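Side-chain contacts in dihydrodipicolinate synthase (Bacillus anthracis, PDB 1XKY), which probably catalyses the condensation of pyruvate with aspartate semialdehyde that opens the diaminopimelate route to lysine: residues T22-N27 against P60-E65; I213-S218 against N223-M228; S218-N223 against V248-S253. One frame throughout, in Å; residues are numbered along the deposited sequence.

Contact 1: residues T22-N27 against P60-E65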
ATOM      1  N   THR A  22      12.393  16.687 -23.412  1.00 14.44           N
ATOM      2  CA  THR A  22      13.557  17.460 -23.843  1.00 14.53           C
ATOM      3  C   THR A  22      14.310  16.669 -24.921  1.00 14.71           C
ATOM      4  O   THR A  22      14.956  15.655 -24.610  1.00 14.74           O
ATOM      5  CB  THR A  22      14.494  17.774 -22.663  1.00 14.52           C
ATOM      6  OG1 THR A  22      13.767  18.465 -21.638  1.00 14.51           O
ATOM      7  CG2 THR A  22      15.660  18.647 -23.121  1.00 14.26           C
ATOM      8  N   PRO A  23      14.193  17.092 -26.195  1.00 15.14           N
ATOM      9  CA  PRO A  23      14.934  16.403 -27.254  1.00 15.45           C
ATOM     10  C   PRO A  23      16.452  16.427 -27.059  1.00 15.73           C
ATOM     11  O   PRO A  23      17.020  17.476 -26.733  1.00 15.45           O
ATOM     12  CB  PRO A  23      14.541  17.176 -28.527  1.00 15.43           C
ATOM     13  CG  PRO A  23      13.247  17.821 -28.197  1.00 15.41           C
ATOM     14  CD  PRO A  23      13.328  18.158 -26.742  1.00 14.61           C
ATOM     15  N   PHE A  24      17.084  15.271 -27.251  1.00 16.67           N
ATOM     16  CA  PHE A  24      18.542  15.155 -27.216  1.00 17.44           C
ATOM     17  C   PHE A  24      19.083  14.711 -28.570  1.00 18.49           C
ATOM     18  O   PHE A  24      18.431  13.959 -29.316  1.00 18.75           O
ATOM     19  CB  PHE A  24      19.015  14.157 -26.145  1.00 17.43           C
ATOM     20  CG  PHE A  24      18.635  14.529 -24.728  1.00 16.31           C
ATOM     21  CD1 PHE A  24      18.093  13.575 -23.870  1.00 15.96           C
ATOM     22  CD2 PHE A  24      18.825  15.819 -24.245  1.00 16.97           C
ATOM     23  CE1 PHE A  24      17.739  13.901 -22.557  1.00 14.28           C
ATOM     24  CE2 PHE A  24      18.480  16.149 -22.925  1.00 14.77           C
ATOM     25  CZ  PHE A  24      17.940  15.190 -22.090  1.00 14.79           C
ATOM     26  N   ASP A  25      20.290  15.176 -28.874  1.00 19.36           N
ATOM     27  CA  ASP A  25      20.987  14.760 -30.071  1.00 20.16           C
ATOM     28  C   ASP A  25      21.679  13.416 -29.812  1.00 21.12           C
ATOM     29  O   ASP A  25      21.517  12.810 -28.734  1.00 20.86           O
ATOM     30  CB  ASP A  25      21.958  15.856 -30.551  1.00 19.89           C
ATOM     31  CG  ASP A  25      23.131  16.084 -29.620  1.00 20.43           C
ATOM     32  OD1 ASP A  25      23.453  15.216 -28.774  1.00 18.92           O
ATOM     33  OD2 ASP A  25      23.752  17.154 -29.760  1.00 20.64           O
ATOM     34  N   ILE A  26      22.440  12.954 -30.799  1.00 22.08           N
ATOM     35  CA  ILE A  26      23.062  11.638 -30.733  1.00 23.09           C
ATOM     36  C   ILE A  26      24.100  11.552 -29.607  1.00 23.12           C
ATOM     37  O   ILE A  26      24.364  10.477 -29.094  1.00 23.77           O
ATOM     38  CB  ILE A  26      23.671  11.229 -32.107  1.00 23.63           C
ATOM     39  CG1 ILE A  26      23.960   9.722 -32.165  1.00 24.95           C
ATOM     40  CG2 ILE A  26      24.936  12.034 -32.405  1.00 24.26           C
ATOM     41  CD1 ILE A  26      22.772   8.832 -31.858  1.00 25.98           C
ATOM     42  N   ASN A  27      24.654  12.688 -29.201  1.00 23.02           N
ATOM     43  CA  ASN A  27      25.584  12.740 -28.076  1.00 23.09           C
ATOM     44  C   ASN A  27      24.903  12.973 -26.730  1.00 22.63           C
ATOM     45  O   ASN A  27      25.574  13.171 -25.722  1.00 23.21           O
ATOM     46  CB  ASN A  27      26.623  13.831 -28.322  1.00 23.39           C
ATOM     47  CG  ASN A  27      27.420  13.594 -29.584  1.00 24.39           C
ATOM     48  OD1 ASN A  27      27.656  14.517 -30.362  1.00 27.32           O
ATOM     49  ND2 ASN A  27      27.828  12.351 -29.804  1.00 25.70           N
ATOM     50  N   PRO A  60      15.868  15.752 -13.700  1.00 14.54           N
ATOM     51  CA  PRO A  60      16.937  15.230 -12.827  1.00 14.77           C
ATOM     52  C   PRO A  60      18.330  15.156 -13.453  1.00 15.37           C
ATOM     53  O   PRO A  60      19.324  15.233 -12.724  1.00 15.92           O
ATOM     54  CB  PRO A  60      16.447  13.814 -12.474  1.00 14.67           C
ATOM     55  CG  PRO A  60      14.985  13.852 -12.713  1.00 14.49           C
ATOM     56  CD  PRO A  60      14.797  14.755 -13.875  1.00 14.05           C
ATOM     57  N   THR A  61      18.402  14.988 -14.775  1.00 15.58           N
ATOM     58  CA  THR A  61      19.680  14.840 -15.479  1.00 15.93           C
ATOM     59  C   THR A  61      20.128  16.079 -16.268  1.00 16.23           C
ATOM     60  O   THR A  61      21.185  16.052 -16.906  1.00 16.56           O
ATOM     61  CB  THR A  61      19.651  13.619 -16.417  1.00 16.17           C
ATOM     62  OG1 THR A  61      18.490  13.684 -17.258  1.00 15.75           O
ATOM     63  CG2 THR A  61      19.626  12.328 -15.590  1.00 16.28           C
ATOM     64  N   LEU A  62      19.345  17.158 -16.225  1.00 16.39           N
ATOM     65  CA  LEU A  62      19.765  18.422 -16.826  1.00 16.71           C
ATOM     66  C   LEU A  62      20.540  19.246 -15.792  1.00 17.38           C
ATOM     67  O   LEU A  62      20.172  19.294 -14.625  1.00 16.62           O
ATOM     68  CB  LEU A  62      18.570  19.232 -17.328  1.00 16.60           C
ATOM     69  CG  LEU A  62      17.609  18.622 -18.354  1.00 16.98           C
ATOM     70  CD1 LEU A  62      16.430  19.553 -18.543  1.00 16.95           C
ATOM     71  CD2 LEU A  62      18.281  18.324 -19.691  1.00 17.80           C
ATOM     72  N   THR A  63      21.609  19.901 -16.224  1.00 18.01           N
ATOM     73  CA  THR A  63      22.311  20.829 -15.346  1.00 18.53           C
ATOM     74  C   THR A  63      21.485  22.099 -15.278  1.00 19.08           C
ATOM     75  O   THR A  63      20.632  22.339 -16.133  1.00 19.18           O
ATOM     76  CB  THR A  63      23.709  21.195 -15.862  1.00 18.71           C
ATOM     77  OG1 THR A  63      23.589  21.960 -17.064  1.00 17.90           O
ATOM     78  CG2 THR A  63      24.537  19.948 -16.124  1.00 19.29           C
ATOM     79  N   SER A  64      21.761  22.924 -14.277  1.00 19.33           N
ATOM     80  CA  SER A  64      21.074  24.202 -14.128  1.00 19.97           C
ATOM     81  C   SER A  64      21.268  25.076 -15.375  1.00 19.73           C
ATOM     82  O   SER A  64      20.354  25.762 -15.814  1.00 19.59           O
ATOM     83  CB  SER A  64      21.579  24.926 -12.880  1.00 19.98           C
ATOM     84  OG  SER A  64      21.004  26.217 -12.787  1.00 22.49           O
ATOM     85  N   GLU A  65      22.461  25.006 -15.951  1.00 19.85           N
ATOM     86  CA  GLU A  65      22.811  25.779 -17.139  1.00 19.86           C
ATOM     87  C   GLU A  65      22.015  25.296 -18.355  1.00 18.81           C
ATOM     88  O   GLU A  65      21.535  26.101 -19.142  1.00 18.12           O
ATOM     89  CB  GLU A  65      24.323  25.690 -17.407  1.00 20.40           C
ATOM     90  CG  GLU A  65      25.201  26.446 -16.393  1.00 22.90           C
ATOM     91  CD  GLU A  65      25.268  25.802 -14.996  1.00 25.86           C
ATOM     92  OE1 GLU A  65      25.175  24.554 -14.881  1.00 24.97           O
ATOM     93  OE2 GLU A  65      25.417  26.561 -14.006  1.00 27.87           O
TER
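Thr22 and Leu62 have the nearest CA atoms of the two segments, 9.4 Å apart, and everything that touches is side chain. Leu62 contributes the largest share, through its two methyls. Its CD2 methyl lies at the rim of the Phe24 ring, close to the ring plane, 3.9 Å from CE2 and 4.0 Å from CZ, so the methyl meets an edge rather than a face. Phe24 can offer that edge because CG stands beside the backbone N and anti to the carbonyl carbon (chi1 -61°). Over one face of the same ring, Thr22 O sits 3.6 Å above the plane, near its centre. Both segments lie at the C-terminal ends of strands in the TIM barrel: 22-27 follows strand 16-19, whereas the segment 60-65 comes after strand 49-52 and runs into helix 64-78, whose Leu70 touches both Thr22 and Leu62. Arg278 makes a cation-pi contact with Phe24 and also packs on Leu62. The second methyl of Leu62, CD1, reaches Thr22 OG1 at 4.2 Å, a van der Waals approach; the hydroxyl itself is bonded to Gly57 O.

Contact 2: residues I213-S218 against N223-M228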
ATOM      1  N   ILE A 213      -5.911  19.195 -17.826  1.00 15.33           N
ATOM      2  CA  ILE A 213      -4.898  18.156 -17.684  1.00 14.92           C
ATOM      3  C   ILE A 213      -3.538  18.747 -17.995  1.00 14.66           C
ATOM      4  O   ILE A 213      -3.395  19.513 -18.932  1.00 15.09           O
ATOM      5  CB  ILE A 213      -5.173  16.952 -18.639  1.00 14.81           C
ATOM      6  CG1 ILE A 213      -4.015  15.942 -18.605  1.00 14.50           C
ATOM      7  CG2 ILE A 213      -5.389  17.439 -20.062  1.00 14.48           C
ATOM      8  CD1 ILE A 213      -3.916  15.094 -17.378  1.00 13.78           C
ATOM      9  N   VAL A 214      -2.554  18.384 -17.191  1.00 14.54           N
ATOM     10  CA  VAL A 214      -1.164  18.468 -17.581  1.00 14.52           C
ATOM     11  C   VAL A 214      -0.658  17.113 -18.094  1.00 14.62           C
ATOM     12  O   VAL A 214      -0.546  16.171 -17.341  1.00 13.93           O
ATOM     13  CB  VAL A 214      -0.295  19.019 -16.439  1.00 14.77           C
ATOM     14  CG1 VAL A 214       1.158  19.186 -16.862  1.00 14.99           C
ATOM     15  CG2 VAL A 214      -0.879  20.311 -15.905  1.00 16.20           C
ATOM     16  N   SER A 215      -0.403  17.043 -19.398  1.00 14.28           N
ATOM     17  CA  SER A 215      -0.501  15.806 -20.165  1.00 14.34           C
ATOM     18  C   SER A 215       0.862  15.309 -20.633  1.00 14.04           C
ATOM     19  O   SER A 215       1.744  16.087 -20.918  1.00 14.36           O
ATOM     20  CB  SER A 215      -1.427  15.977 -21.376  1.00 14.12           C
ATOM     21  OG  SER A 215      -1.518  14.820 -22.159  1.00 14.16           O
ATOM     22  N   VAL A 216       0.988  13.997 -20.719  1.00 13.98           N
ATOM     23  CA  VAL A 216       2.035  13.360 -21.483  1.00 13.70           C
ATOM     24  C   VAL A 216       1.540  12.824 -22.832  1.00 13.38           C
ATOM     25  O   VAL A 216       2.200  12.973 -23.837  1.00 13.41           O
ATOM     26  CB  VAL A 216       2.709  12.251 -20.653  1.00 13.77           C
ATOM     27  CG1 VAL A 216       3.601  11.397 -21.487  1.00 13.82           C
ATOM     28  CG2 VAL A 216       3.461  12.857 -19.488  1.00 14.14           C
ATOM     29  N   ALA A 217       0.369  12.210 -22.818  1.00 13.32           N
ATOM     30  CA  ALA A 217      -0.255  11.638 -24.028  1.00 13.17           C
ATOM     31  C   ALA A 217      -0.511  12.641 -25.150  1.00 13.25           C
ATOM     32  O   ALA A 217      -0.569  12.267 -26.321  1.00 13.23           O
ATOM     33  CB  ALA A 217      -1.556  10.937 -23.667  1.00 13.22           C
ATOM     34  N   SER A 218      -0.685  13.906 -24.780  1.00 13.69           N
ATOM     35  CA  SER A 218      -0.845  14.998 -25.737  1.00 14.12           C
ATOM     36  C   SER A 218       0.298  15.104 -26.758  1.00 14.08           C
ATOM     37  O   SER A 218       0.123  15.719 -27.797  1.00 14.43           O
ATOM     38  CB  SER A 218      -0.963  16.318 -24.979  1.00 13.94           C
ATOM     39  OG  SER A 218       0.195  16.514 -24.196  1.00 15.25           O
ATOM     40  N   ASN A 223      -4.825  15.995 -30.512  1.00 15.67           N
ATOM     41  CA  ASN A 223      -6.054  16.360 -31.234  1.00 15.97           C
ATOM     42  C   ASN A 223      -7.244  15.556 -30.706  1.00 15.71           C
ATOM     43  O   ASN A 223      -8.344  16.094 -30.554  1.00 15.45           O
ATOM     44  CB  ASN A 223      -5.913  16.187 -32.753  1.00 16.00           C
ATOM     45  CG  ASN A 223      -5.019  17.254 -33.402  1.00 16.82           C
ATOM     46  OD1 ASN A 223      -4.849  18.357 -32.883  1.00 17.85           O
ATOM     47  ND2 ASN A 223      -4.468  16.923 -34.559  1.00 19.19           N
ATOM     48  N   GLU A 224      -7.009  14.276 -30.421  1.00 15.36           N
ATOM     49  CA  GLU A 224      -8.037  13.395 -29.856  1.00 15.29           C
ATOM     50  C   GLU A 224      -8.509  13.890 -28.475  1.00 14.80           C
ATOM     51  O   GLU A 224      -9.715  13.938 -28.197  1.00 14.74           O
ATOM     52  CB  GLU A 224      -7.527  11.959 -29.760  1.00 15.18           C
ATOM     53  CG  GLU A 224      -7.365  11.245 -31.119  1.00 16.00           C
ATOM     54  CD  GLU A 224      -6.072  11.579 -31.872  1.00 16.19           C
ATOM     55  OE1 GLU A 224      -5.313  12.474 -31.454  1.00 15.20           O
ATOM     56  OE2 GLU A 224      -5.825  10.947 -32.918  1.00 18.55           O
ATOM     57  N   MET A 225      -7.560  14.278 -27.630  1.00 14.31           N
ATOM     58  CA  MET A 225      -7.866  14.833 -26.308  1.00 14.24           C
ATOM     59  C   MET A 225      -8.629  16.154 -26.408  1.00 14.26           C
ATOM     60  O   MET A 225      -9.520  16.420 -25.612  1.00 13.77           O
ATOM     61  CB  MET A 225      -6.579  15.056 -25.509  1.00 14.07           C
ATOM     62  CG  MET A 225      -5.833  13.789 -25.160  1.00 14.65           C
ATOM     63  SD  MET A 225      -4.248  14.115 -24.374  1.00 14.56           S
ATOM     64  CE  MET A 225      -4.803  14.917 -22.869  1.00 14.54           C
ATOM     65  N   GLN A 226      -8.266  16.980 -27.389  1.00 14.62           N
ATOM     66  CA  GLN A 226      -8.977  18.232 -27.643  1.00 15.21           C
ATOM     67  C   GLN A 226     -10.450  17.957 -27.993  1.00 15.19           C
ATOM     68  O   GLN A 226     -11.355  18.596 -27.453  1.00 15.01           O
ATOM     69  CB  GLN A 226      -8.276  19.000 -28.760  1.00 15.33           C
ATOM     70  CG  GLN A 226      -8.856  20.359 -29.080  1.00 16.10           C
ATOM     71  CD  GLN A 226      -8.028  21.087 -30.118  1.00 17.41           C
ATOM     72  OE1 GLN A 226      -8.053  20.746 -31.305  1.00 22.12           O
ATOM     73  NE2 GLN A 226      -7.278  22.075 -29.681  1.00 16.63           N
ATOM     74  N   GLU A 227     -10.683  16.992 -28.881  1.00 15.03           N
ATOM     75  CA  GLU A 227     -12.047  16.609 -29.268  1.00 15.12           C
ATOM     76  C   GLU A 227     -12.804  15.967 -28.099  1.00 14.99           C
ATOM     77  O   GLU A 227     -13.998  16.184 -27.945  1.00 15.07           O
ATOM     78  CB  GLU A 227     -12.006  15.647 -30.468  1.00 15.04           C
ATOM     79  CG  GLU A 227     -13.372  15.163 -30.969  1.00 15.57           C
ATOM     80  CD  GLU A 227     -14.120  16.178 -31.818  1.00 16.03           C
ATOM     81  OE1 GLU A 227     -15.298  15.921 -32.145  1.00 16.72           O
ATOM     82  OE2 GLU A 227     -13.554  17.227 -32.161  1.00 16.08           O
ATOM     83  N   MET A 228     -12.109  15.162 -27.296  1.00 15.28           N
ATOM     84  CA  MET A 228     -12.686  14.568 -26.093  1.00 15.40           C
ATOM     85  C   MET A 228     -13.221  15.631 -25.137  1.00 15.31           C
ATOM     86  O   MET A 228     -14.352  15.530 -24.655  1.00 14.98           O
ATOM     87  CB  MET A 228     -11.648  13.692 -25.372  1.00 15.70           C
ATOM     88  CG  MET A 228     -12.224  12.899 -24.211  1.00 17.24           C
ATOM     89  SD  MET A 228     -10.977  12.153 -23.157  1.00 17.37           S
ATOM     90  CE  MET A 228     -10.134  13.577 -22.463  1.00 18.01           C
TER
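In the last beta-alpha unit of the TIM barrel, the turn leaving strand 212-215 is packed against helix 218-234 through one long side chain, that of Met225. From the helix its thioether runs back over the 213-218 segment, and all four cross-contacts converge on its sulfur and terminal methyl. CG leaves beside the backbone N (chi1 -65°), the chain stays extended through chi2, and a bend at chi3 (64°) turns CE off the line of the chain, toward Ile213 and Ser215 of the strand. There CE lies 3.8 Å from Ile213 CG2, the two side chains crossing at about a right angle, and 3.4 Å from Ser215 OG. The sulfur stays nearer the turn, with Ala217 CB at 4.2 Å and Ser218 CB at 4.0 Å. Two buried hydroxyls thus lie beside the thioether, and each has a polar partner outside the two segments. Ser215 OG is hydrogen-bonded to Asp199, whose other carboxylate oxygen receives the backbone N-H groups of Val216 and Ala217; one acidic side chain thus helps to hold the whole turn in shape. Ser218 OG is bonded to Thr18 OG1 on strand 16-19, the neighbour that closes the barrel, and Ile16 of that strand also touches Met225. The turn is further fixed from within by a capping bond, in which Ser218 N donates to Ser215 OG over 2.9 Å with an N-H...O angle of 154°. Ser215 OG can face this donor because it is turned anti to its own N, beside the carbonyl carbon. With the amide hydrogen committed there, the sulfur touches the capped turn by packing, Met225 SD standing 3.6 Å from Ser218 N.

Contact 3: residues S218-N223 against V248-S253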
ATOM      1  N   SER A 218      -0.685  13.906 -24.780  1.00 13.69           N
ATOM      2  CA  SER A 218      -0.845  14.998 -25.737  1.00 14.12           C
ATOM      3  C   SER A 218       0.298  15.104 -26.758  1.00 14.08           C
ATOM      4  O   SER A 218       0.123  15.719 -27.797  1.00 14.43           O
ATOM      5  CB  SER A 218      -0.963  16.318 -24.979  1.00 13.94           C
ATOM      6  OG  SER A 218       0.195  16.514 -24.196  1.00 15.25           O
ATOM      7  N   HIS A 219       1.466  14.533 -26.451  1.00 14.60           N
ATOM      8  CA  HIS A 219       2.543  14.407 -27.441  1.00 14.50           C
ATOM      9  C   HIS A 219       2.126  13.603 -28.682  1.00 14.99           C
ATOM     10  O   HIS A 219       2.657  13.839 -29.762  1.00 15.53           O
ATOM     11  CB  HIS A 219       3.779  13.726 -26.848  1.00 14.53           C
ATOM     12  CG  HIS A 219       4.545  14.564 -25.873  1.00 13.85           C
ATOM     13  ND1 HIS A 219       5.579  15.386 -26.259  1.00 15.24           N
ATOM     14  CD2 HIS A 219       4.480  14.652 -24.521  1.00 11.84           C
ATOM     15  CE1 HIS A 219       6.096  15.971 -25.192  1.00 13.24           C
ATOM     16  NE2 HIS A 219       5.449  15.540 -24.125  1.00 13.02           N
ATOM     17  N   VAL A 220       1.217  12.639 -28.519  1.00 15.10           N
ATOM     18  CA  VAL A 220       0.806  11.766 -29.620  1.00 15.43           C
ATOM     19  C   VAL A 220      -0.683  11.805 -29.971  1.00 15.46           C
ATOM     20  O   VAL A 220      -1.041  11.542 -31.117  1.00 15.15           O
ATOM     21  CB  VAL A 220       1.236  10.285 -29.393  1.00 15.69           C
ATOM     22  CG1 VAL A 220       2.755  10.164 -29.470  1.00 16.17           C
ATOM     23  CG2 VAL A 220       0.699   9.730 -28.062  1.00 16.53           C
ATOM     24  N   ILE A 221      -1.546  12.127 -29.010  1.00 15.42           N
ATOM     25  CA  ILE A 221      -2.985  12.179 -29.288  1.00 15.28           C
ATOM     26  C   ILE A 221      -3.627  13.473 -28.784  1.00 15.02           C
ATOM     27  O   ILE A 221      -4.754  13.469 -28.312  1.00 14.70           O
ATOM     28  CB  ILE A 221      -3.722  10.939 -28.722  1.00 15.23           C
ATOM     29  CG1 ILE A 221      -3.377  10.735 -27.240  1.00 15.84           C
ATOM     30  CG2 ILE A 221      -3.377   9.691 -29.551  1.00 15.55           C
ATOM     31  CD1 ILE A 221      -4.385   9.863 -26.482  1.00 16.34           C
ATOM     32  N   GLY A 222      -2.910  14.583 -28.925  1.00 15.26           N
ATOM     33  CA  GLY A 222      -3.417  15.886 -28.519  1.00 15.32           C
ATOM     34  C   GLY A 222      -4.715  16.269 -29.209  1.00 15.33           C
ATOM     35  O   GLY A 222      -5.613  16.811 -28.569  1.00 14.51           O
ATOM     36  N   ASN A 223      -4.825  15.995 -30.512  1.00 15.67           N
ATOM     37  CA  ASN A 223      -6.054  16.360 -31.234  1.00 15.97           C
ATOM     38  C   ASN A 223      -7.244  15.556 -30.706  1.00 15.71           C
ATOM     39  O   ASN A 223      -8.344  16.094 -30.554  1.00 15.45           O
ATOM     40  CB  ASN A 223      -5.913  16.187 -32.753  1.00 16.00           C
ATOM     41  CG  ASN A 223      -5.019  17.254 -33.402  1.00 16.82           C
ATOM     42  OD1 ASN A 223      -4.849  18.357 -32.883  1.00 17.85           O
ATOM     43  ND2 ASN A 223      -4.468  16.923 -34.559  1.00 19.19           N
ATOM     44  N   VAL A 248      -6.916   6.466 -22.164  1.00 16.77           N
ATOM     45  CA  VAL A 248      -6.484   5.550 -21.099  1.00 17.41           C
ATOM     46  C   VAL A 248      -5.557   4.468 -21.648  1.00 17.74           C
ATOM     47  O   VAL A 248      -4.511   4.177 -21.067  1.00 18.00           O
ATOM     48  CB  VAL A 248      -7.702   4.877 -20.397  1.00 17.16           C
ATOM     49  CG1 VAL A 248      -7.250   3.758 -19.454  1.00 17.51           C
ATOM     50  CG2 VAL A 248      -8.523   5.911 -19.637  1.00 17.86           C
ATOM     51  N   ARG A 249      -5.954   3.889 -22.771  1.00 18.44           N
ATOM     52  CA  ARG A 249      -5.199   2.833 -23.434  1.00 18.99           C
ATOM     53  C   ARG A 249      -3.826   3.347 -23.870  1.00 18.26           C
ATOM     54  O   ARG A 249      -2.790   2.749 -23.561  1.00 17.19           O
ATOM     55  CB  ARG A 249      -5.988   2.358 -24.653  1.00 19.74           C
ATOM     56  CG  ARG A 249      -5.612   1.008 -25.176  1.00 22.86           C
ATOM     57  CD  ARG A 249      -6.811   0.371 -25.877  1.00 26.39           C
ATOM     58  NE  ARG A 249      -7.313   1.191 -26.981  1.00 29.55           N
ATOM     59  CZ  ARG A 249      -6.705   1.307 -28.159  1.00 31.09           C
ATOM     60  NH1 ARG A 249      -5.556   0.683 -28.393  1.00 32.56           N
ATOM     61  NH2 ARG A 249      -7.238   2.062 -29.108  1.00 32.74           N
ATOM     62  N   VAL A 250      -3.831   4.465 -24.589  1.00 17.74           N
ATOM     63  CA  VAL A 250      -2.591   5.071 -25.071  1.00 17.48           C
ATOM     64  C   VAL A 250      -1.672   5.462 -23.907  1.00 17.30           C
ATOM     65  O   VAL A 250      -0.461   5.187 -23.931  1.00 16.69           O
ATOM     66  CB  VAL A 250      -2.889   6.280 -25.991  1.00 17.65           C
ATOM     67  CG1 VAL A 250      -1.627   7.120 -26.257  1.00 17.30           C
ATOM     68  CG2 VAL A 250      -3.506   5.786 -27.301  1.00 17.27           C
ATOM     69  N   THR A 251      -2.251   6.079 -22.884  1.00 17.31           N
ATOM     70  CA  THR A 251      -1.478   6.517 -21.729  1.00 17.54           C
ATOM     71  C   THR A 251      -0.812   5.351 -21.006  1.00 17.80           C
ATOM     72  O   THR A 251       0.380   5.410 -20.704  1.00 18.00           O
ATOM     73  CB  THR A 251      -2.337   7.331 -20.747  1.00 17.65           C
ATOM     74  OG1 THR A 251      -2.847   8.484 -21.427  1.00 18.16           O
ATOM     75  CG2 THR A 251      -1.496   7.793 -19.574  1.00 17.45           C
ATOM     76  N   ASP A 252      -1.566   4.287 -20.754  1.00 18.25           N
ATOM     77  CA  ASP A 252      -1.004   3.099 -20.107  1.00 18.93           C
ATOM     78  C   ASP A 252       0.248   2.586 -20.836  1.00 18.48           C
ATOM     79  O   ASP A 252       1.234   2.217 -20.195  1.00 18.22           O
ATOM     80  CB  ASP A 252      -2.052   1.982 -20.004  1.00 19.34           C
ATOM     81  CG  ASP A 252      -3.088   2.241 -18.923  1.00 22.03           C
ATOM     82  OD1 ASP A 252      -2.904   3.175 -18.103  1.00 25.05           O
ATOM     83  OD2 ASP A 252      -4.098   1.501 -18.892  1.00 26.36           O
ATOM     84  N   SER A 253       0.207   2.592 -22.167  1.00 18.35           N
ATOM     85  CA  SER A 253       1.307   2.063 -22.979  1.00 18.11           C
ATOM     86  C   SER A 253       2.566   2.931 -22.886  1.00 18.05           C
ATOM     87  O   SER A 253       3.676   2.448 -23.118  1.00 17.58           O
ATOM     88  CB  SER A 253       0.875   1.905 -24.441  1.00 17.98           C
ATOM     89  OG  SER A 253       0.903   3.138 -25.136  1.00 18.63           O
TER
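Val250 O receives two donors from Ser253, one turn further on. The hydroxyl bond is the shorter, 2.7 Å from Ser253 OG to Val250 O, and it meets the carbonyl at a C=O...O angle of 131°, tilted 21° from the carbonyl plane; the bond from Ser253 N to the same oxygen is weak. The serine hydroxyl is thereby folded back against its own helix, while the Val250 side chain alone carries the contact with 218-223. Its CG1 branch, anti to the backbone N (chi1 167°), is the methyl that meets both partners. Ile221 comes to it tip to tip, with CD1 3.9 Å from CG1 and equally far from Val250 CB. Val220 arrives at a slant, its CG2 also 3.9 Å from Val250 CG1. The consecutive residues Val220 and Ile221 thus meet the same methyl of helix 237-253 from directions roughly at right angles. Helix 218-234 is the last of the barrel; helix 237-253 follows it and opens the C-terminal helical region characteristic of dihydrodipicolinate synthases. More of that region surrounds the contact: Val220 also packs on Ala266 of helix 261-269 and on Met296 of helix 286-297, while Ile221 touches Ile299. Elsewhere on helix 237-253, Val248 and Arg249 pack against Leu179 and Glu186 of a third subunit. Between the two segments every touching atom is a carbon of a buried aliphatic side chain, which implies that barrel and helical region are held together here by shape and exclusion of water, without directional bonds.

In the fold
Contact 1 comes first along the chain and is complete before the others begin, joining loops that follow the first two strands of the barrel. Contacts 2 and 3 alternate in sequence, share Ser218 and Asn223, and both use helix 218-234; their centres are 7 Å apart, and they touch where Ala217 CB lies 3.6 Å from Thr251 OG1. Contact 1 stands apart from both, its centre about 25 Å from that of contact 2 and 24 Å from that of contact 3. Helix 218-234 thus faces two ways, to strand 212-215 in contact 2 and to helix 237-253 in contact 3, linking the end of the barrel to the C-terminal helices.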